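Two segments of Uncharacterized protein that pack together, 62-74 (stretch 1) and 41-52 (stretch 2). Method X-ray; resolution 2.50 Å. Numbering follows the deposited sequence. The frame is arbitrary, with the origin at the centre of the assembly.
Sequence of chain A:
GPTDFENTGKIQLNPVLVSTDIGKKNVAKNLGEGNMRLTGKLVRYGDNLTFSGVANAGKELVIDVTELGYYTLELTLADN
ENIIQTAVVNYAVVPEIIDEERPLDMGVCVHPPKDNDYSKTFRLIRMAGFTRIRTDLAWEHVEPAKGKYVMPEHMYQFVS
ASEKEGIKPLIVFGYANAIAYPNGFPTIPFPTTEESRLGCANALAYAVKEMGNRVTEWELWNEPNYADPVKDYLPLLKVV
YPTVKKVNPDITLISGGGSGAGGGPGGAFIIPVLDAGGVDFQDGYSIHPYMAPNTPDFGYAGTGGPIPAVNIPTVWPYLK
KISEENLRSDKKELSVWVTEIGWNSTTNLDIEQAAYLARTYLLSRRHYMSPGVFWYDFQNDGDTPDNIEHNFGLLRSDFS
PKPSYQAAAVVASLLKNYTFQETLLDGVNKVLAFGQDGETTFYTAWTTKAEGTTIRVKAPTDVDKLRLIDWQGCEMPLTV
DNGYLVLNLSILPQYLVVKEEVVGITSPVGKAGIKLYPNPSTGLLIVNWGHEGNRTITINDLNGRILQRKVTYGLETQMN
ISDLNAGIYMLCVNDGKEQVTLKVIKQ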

# COMPACT_ATOMS: atom_id res chain seq x y z
N VAL A 62 -15.54 -21.37 17.16
CA VAL A 62 -14.61 -21.78 16.12
C VAL A 62 -15.40 -22.31 14.92
O VAL A 62 -16.32 -23.11 15.10
CB VAL A 62 -13.64 -22.86 16.64
CG1 VAL A 62 -12.68 -23.32 15.54
CG2 VAL A 62 -12.86 -22.34 17.85
N ILE A 63 -15.03 -21.88 13.72
CA ILE A 63 -15.73 -22.25 12.48
C ILE A 63 -14.75 -22.86 11.48
O ILE A 63 -13.67 -22.30 11.25
CB ILE A 63 -16.44 -21.04 11.83
CG1 ILE A 63 -17.33 -20.33 12.87
CG2 ILE A 63 -17.28 -21.48 10.62
CD1 ILE A 63 -18.10 -19.13 12.34
N ASP A 64 -15.13 -23.99 10.90
CA ASP A 64 -14.32 -24.68 9.89
C ASP A 64 -14.50 -24.01 8.52
O ASP A 64 -15.59 -24.07 7.95
CB ASP A 64 -14.71 -26.16 9.78
CG ASP A 64 -14.45 -26.94 11.06
OD1 ASP A 64 -13.29 -26.97 11.51
OD2 ASP A 64 -15.41 -27.54 11.61
N VAL A 65 -13.44 -23.39 8.02
CA VAL A 65 -13.47 -22.67 6.74
C VAL A 65 -12.64 -23.45 5.72
O VAL A 65 -11.43 -23.56 5.86
CB VAL A 65 -12.90 -21.24 6.91
CG1 VAL A 65 -12.89 -20.50 5.58
CG2 VAL A 65 -13.72 -20.48 7.95
N THR A 66 -13.32 -24.00 4.71
CA THR A 66 -12.70 -24.88 3.71
C THR A 66 -12.15 -24.18 2.46
O THR A 66 -11.44 -24.81 1.67
CB THR A 66 -13.70 -25.95 3.23
OG1 THR A 66 -14.76 -25.33 2.49
CG2 THR A 66 -14.29 -26.72 4.41
N GLU A 67 -12.48 -22.90 2.28
CA GLU A 67 -12.00 -22.11 1.13
C GLU A 67 -11.61 -20.70 1.55
O GLU A 67 -12.16 -20.15 2.50
CB GLU A 67 -13.09 -22.01 0.05
CG GLU A 67 -13.37 -23.30 -0.71
CD GLU A 67 -14.41 -23.11 -1.80
OE1 GLU A 67 -14.33 -22.10 -2.54
OE2 GLU A 67 -15.31 -23.96 -1.93
N LEU A 68 -10.66 -20.11 0.81
CA LEU A 68 -10.25 -18.73 1.03
C LEU A 68 -11.36 -17.75 0.63
O LEU A 68 -12.24 -18.08 -0.18
CB LEU A 68 -8.99 -18.40 0.22
CG LEU A 68 -7.71 -19.18 0.52
CD1 LEU A 68 -6.59 -18.74 -0.40
CD2 LEU A 68 -7.31 -19.01 1.98
N GLY A 69 -11.32 -16.56 1.22
CA GLY A 69 -12.26 -15.51 0.87
C GLY A 69 -12.34 -14.37 1.86
O GLY A 69 -11.78 -14.43 2.95
N TYR A 70 -13.02 -13.32 1.42
CA TYR A 70 -13.44 -12.20 2.25
C TYR A 70 -14.85 -12.52 2.72
O TYR A 70 -15.76 -12.67 1.89
CB TYR A 70 -13.44 -10.91 1.42
CG TYR A 70 -13.76 -9.66 2.21
CD1 TYR A 70 -12.82 -9.11 3.08
CD2 TYR A 70 -15.00 -9.03 2.08
CE1 TYR A 70 -13.10 -7.97 3.81
CE2 TYR A 70 -15.29 -7.88 2.81
CZ TYR A 70 -14.34 -7.36 3.67
OH TYR A 70 -14.61 -6.23 4.39
N TYR A 71 -15.03 -12.64 4.04
CA TYR A 71 -16.29 -13.08 4.62
C TYR A 71 -16.95 -11.98 5.45
O TYR A 71 -16.26 -11.15 6.05
CB TYR A 71 -16.07 -14.30 5.51
CG TYR A 71 -15.67 -15.54 4.75
CD1 TYR A 71 -16.62 -16.49 4.38
CD2 TYR A 71 -14.34 -15.77 4.40
CE1 TYR A 71 -16.26 -17.63 3.68
CE2 TYR A 71 -13.97 -16.91 3.69
CZ TYR A 71 -14.94 -17.84 3.34
OH TYR A 71 -14.58 -18.96 2.64
N THR A 72 -18.28 -11.98 5.45
CA THR A 72 -19.07 -11.23 6.43
C THR A 72 -19.38 -12.19 7.58
O THR A 72 -19.88 -13.29 7.36
CB THR A 72 -20.38 -10.70 5.82
OG1 THR A 72 -20.10 -9.92 4.66
CG2 THR A 72 -21.14 -9.84 6.83
N LEU A 73 -19.06 -11.76 8.80
CA LEU A 73 -19.29 -12.54 10.01
C LEU A 73 -20.55 -12.03 10.72
O LEU A 73 -20.53 -10.94 11.29
CB LEU A 73 -18.08 -12.44 10.95
CG LEU A 73 -18.16 -13.08 12.34
CD1 LEU A 73 -18.51 -14.56 12.29
CD2 LEU A 73 -16.85 -12.87 13.07
N GLU A 74 -21.63 -12.81 10.66
CA GLU A 74 -22.89 -12.49 11.35
C GLU A 74 -22.95 -13.26 12.67
O GLU A 74 -22.97 -14.49 12.65
CB GLU A 74 -24.09 -12.87 10.48
CG GLU A 74 -24.22 -12.04 9.20
CD GLU A 74 -25.07 -12.72 8.13
OE1 GLU A 74 -26.00 -13.48 8.48
OE2 GLU A 74 -24.81 -12.47 6.93
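Stretch 2, residues 41-52: KLVRYGDNLTFS

Stretch 2 is a hairpin: strand 41-44, a turn, then strand 50-52, with Leu42 and Phe51 exchanging backbone hydrogen bonds. It meets stretch 1 in two ways. Strand 50-52 runs past strand 62-65 at 145° without pairing, its axis 6.3 Å away, whereas strand 41-44 pairs antiparallel with strand 69-74, at 143° and 4.3 Å.

Along stretch 1, Ile63 comes first, pointing toward stretch 2: its CG2 lies 3.5 Å from Phe51 CB and its CD1 3.8 Å from Leu42 CD1. At Asp64 a water bridges the strands, accepting from Asp64 N at 2.8 Å and donating to Ser52 O at 2.9 Å. Val65 lays its CA over the face of the Phe51 ring, 4.2 Å from the centroid, while its CG2 reaches Leu42 CD1 at 3.7 Å. Thr66 OG1 is 3.2 Å from Phe51 CZ.

The next segment gathers round Arg44. Glu67 OE1 forms a salt bridge with Arg44 NH1 at 2.8 Å, and Leu68 O accepts from the same Arg44 NH1 at 3.1 Å; Asp47 holds the guanidinium from within the hairpin. Gly69 leaves room for this arm, since a CB there would fall 2.6 Å from Arg44 CD, and its backbone angles also call for glycine.

From Tyr70 the strands zip. Tyr70 O accepts from Tyr45 N at 3.0 Å. Tyr71 and Arg44 form a non-hydrogen-bonded pair, CA to CA 4.3 Å; the Tyr71 side chain lies on the same face of the sheet as Leu42, and its CE1 comes within 3.9 Å of Phe51 CD2. Thr72 N donates to Val43 O at 2.8 Å, and Val43 N returns the bond to Thr72 O at 2.9 Å. Leu73 CD1 packs 3.7 Å from Leu42 CD2. Glu74 and Lys41 form the next hydrogen-bonded pair, Glu74 N to Lys41 O and Lys41 N to Glu74 O both 2.9 Å. Side chains alternate: Tyr71, Leu73, Leu42 and Arg44 lie on one face of the sheet, buried, and Thr72, Glu74, Val43 and Lys41 on the other, more exposed.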

# COMPACT_ATOMS: atom_id res chain seq x y z
N LYS A 41 -22.10 -17.11 11.62
CA LYS A 41 -22.16 -17.43 10.19
C LYS A 41 -21.11 -16.62 9.45
O LYS A 41 -21.11 -15.39 9.54
CB LYS A 41 -23.54 -17.09 9.63
CG LYS A 41 -24.64 -18.07 9.99
CD LYS A 41 -25.99 -17.64 9.43
CE LYS A 41 -26.13 -17.93 7.95
NZ LYS A 41 -27.26 -17.19 7.33
N LEU A 42 -20.21 -17.30 8.73
CA LEU A 42 -19.24 -16.65 7.85
C LEU A 42 -19.73 -16.79 6.41
O LEU A 42 -19.74 -17.89 5.88
CB LEU A 42 -17.86 -17.29 7.99
CG LEU A 42 -17.08 -16.97 9.26
CD1 LEU A 42 -15.92 -17.93 9.43
CD2 LEU A 42 -16.59 -15.53 9.27
N VAL A 43 -20.11 -15.67 5.80
CA VAL A 43 -20.68 -15.63 4.45
C VAL A 43 -19.73 -14.93 3.48
O VAL A 43 -19.39 -13.76 3.67
CB VAL A 43 -22.03 -14.88 4.45
CG1 VAL A 43 -22.75 -15.07 3.12
CG2 VAL A 43 -22.91 -15.33 5.61
N ARG A 44 -19.32 -15.65 2.43
CA ARG A 44 -18.32 -15.15 1.47
C ARG A 44 -18.92 -14.13 0.51
O ARG A 44 -20.08 -14.24 0.12
CB ARG A 44 -17.74 -16.32 0.67
CG ARG A 44 -16.56 -15.94 -0.22
CD ARG A 44 -15.70 -17.13 -0.60
NE ARG A 44 -16.37 -18.05 -1.52
CZ ARG A 44 -15.80 -19.14 -2.05
NH1 ARG A 44 -14.54 -19.46 -1.77
NH2 ARG A 44 -16.50 -19.91 -2.88
N TYR A 45 -18.11 -13.13 0.13
CA TYR A 45 -18.53 -12.12 -0.84
C TYR A 45 -18.81 -12.77 -2.20
O TYR A 45 -18.11 -13.70 -2.61
CB TYR A 45 -17.45 -11.02 -0.97
CG TYR A 45 -17.72 -9.94 -2.00
CD1 TYR A 45 -17.49 -10.16 -3.36
CD2 TYR A 45 -18.18 -8.68 -1.61
CE1 TYR A 45 -17.74 -9.18 -4.30
CE2 TYR A 45 -18.42 -7.68 -2.55
CZ TYR A 45 -18.20 -7.94 -3.89
OH TYR A 45 -18.44 -6.96 -4.83
N GLY A 46 -19.86 -12.29 -2.88
CA GLY A 46 -20.19 -12.71 -4.24
C GLY A 46 -21.12 -13.91 -4.33
O GLY A 46 -22.25 -13.78 -4.81
N ASP A 47 -20.66 -15.07 -3.87
CA ASP A 47 -21.40 -16.33 -3.99
C ASP A 47 -22.04 -16.84 -2.68
O ASP A 47 -22.71 -17.87 -2.69
CB ASP A 47 -20.50 -17.42 -4.60
CG ASP A 47 -19.38 -17.88 -3.67
OD1 ASP A 47 -18.97 -17.12 -2.77
OD2 ASP A 47 -18.91 -19.02 -3.85
N ASN A 48 -21.82 -16.12 -1.58
CA ASN A 48 -22.43 -16.43 -0.28
C ASN A 48 -22.14 -17.84 0.26
O ASN A 48 -23.00 -18.44 0.92
CB ASN A 48 -23.95 -16.16 -0.30
CG ASN A 48 -24.29 -14.75 -0.77
OD1 ASN A 48 -25.19 -14.58 -1.60
ND2 ASN A 48 -23.59 -13.75 -0.26
N LEU A 49 -20.95 -18.37 -0.01
CA LEU A 49 -20.50 -19.62 0.60
C LEU A 49 -20.48 -19.41 2.12
O LEU A 49 -19.80 -18.51 2.62
CB LEU A 49 -19.10 -20.00 0.10
CG LEU A 49 -18.50 -21.32 0.62
CD1 LEU A 49 -19.33 -22.51 0.15
CD2 LEU A 49 -17.06 -21.46 0.15
N THR A 50 -21.25 -20.23 2.83
CA THR A 50 -21.52 -20.03 4.26
C THR A 50 -20.91 -21.15 5.11
O THR A 50 -20.93 -22.32 4.72
CB THR A 50 -23.04 -19.94 4.51
OG1 THR A 50 -23.59 -18.89 3.71
CG2 THR A 50 -23.34 -19.66 5.99
N PHE A 51 -20.36 -20.77 6.26
CA PHE A 51 -19.85 -21.71 7.25
C PHE A 51 -20.40 -21.34 8.63
O PHE A 51 -20.41 -20.17 8.99
CB PHE A 51 -18.32 -21.69 7.27
CG PHE A 51 -17.70 -22.10 5.96
CD1 PHE A 51 -17.69 -23.44 5.58
CD2 PHE A 51 -17.16 -21.16 5.10
CE1 PHE A 51 -17.13 -23.84 4.37
CE2 PHE A 51 -16.60 -21.54 3.89
CZ PHE A 51 -16.59 -22.88 3.52
N SER A 52 -20.85 -22.35 9.38
CA SER A 52 -21.56 -22.14 10.64
C SER A 52 -20.85 -22.79 11.82
O SER A 52 -20.15 -23.79 11.66
CB SER A 52 -22.98 -22.69 10.55
OG SER A 52 -23.78 -21.84 9.75
O HOH W 1 -17.60 -25.14 11.57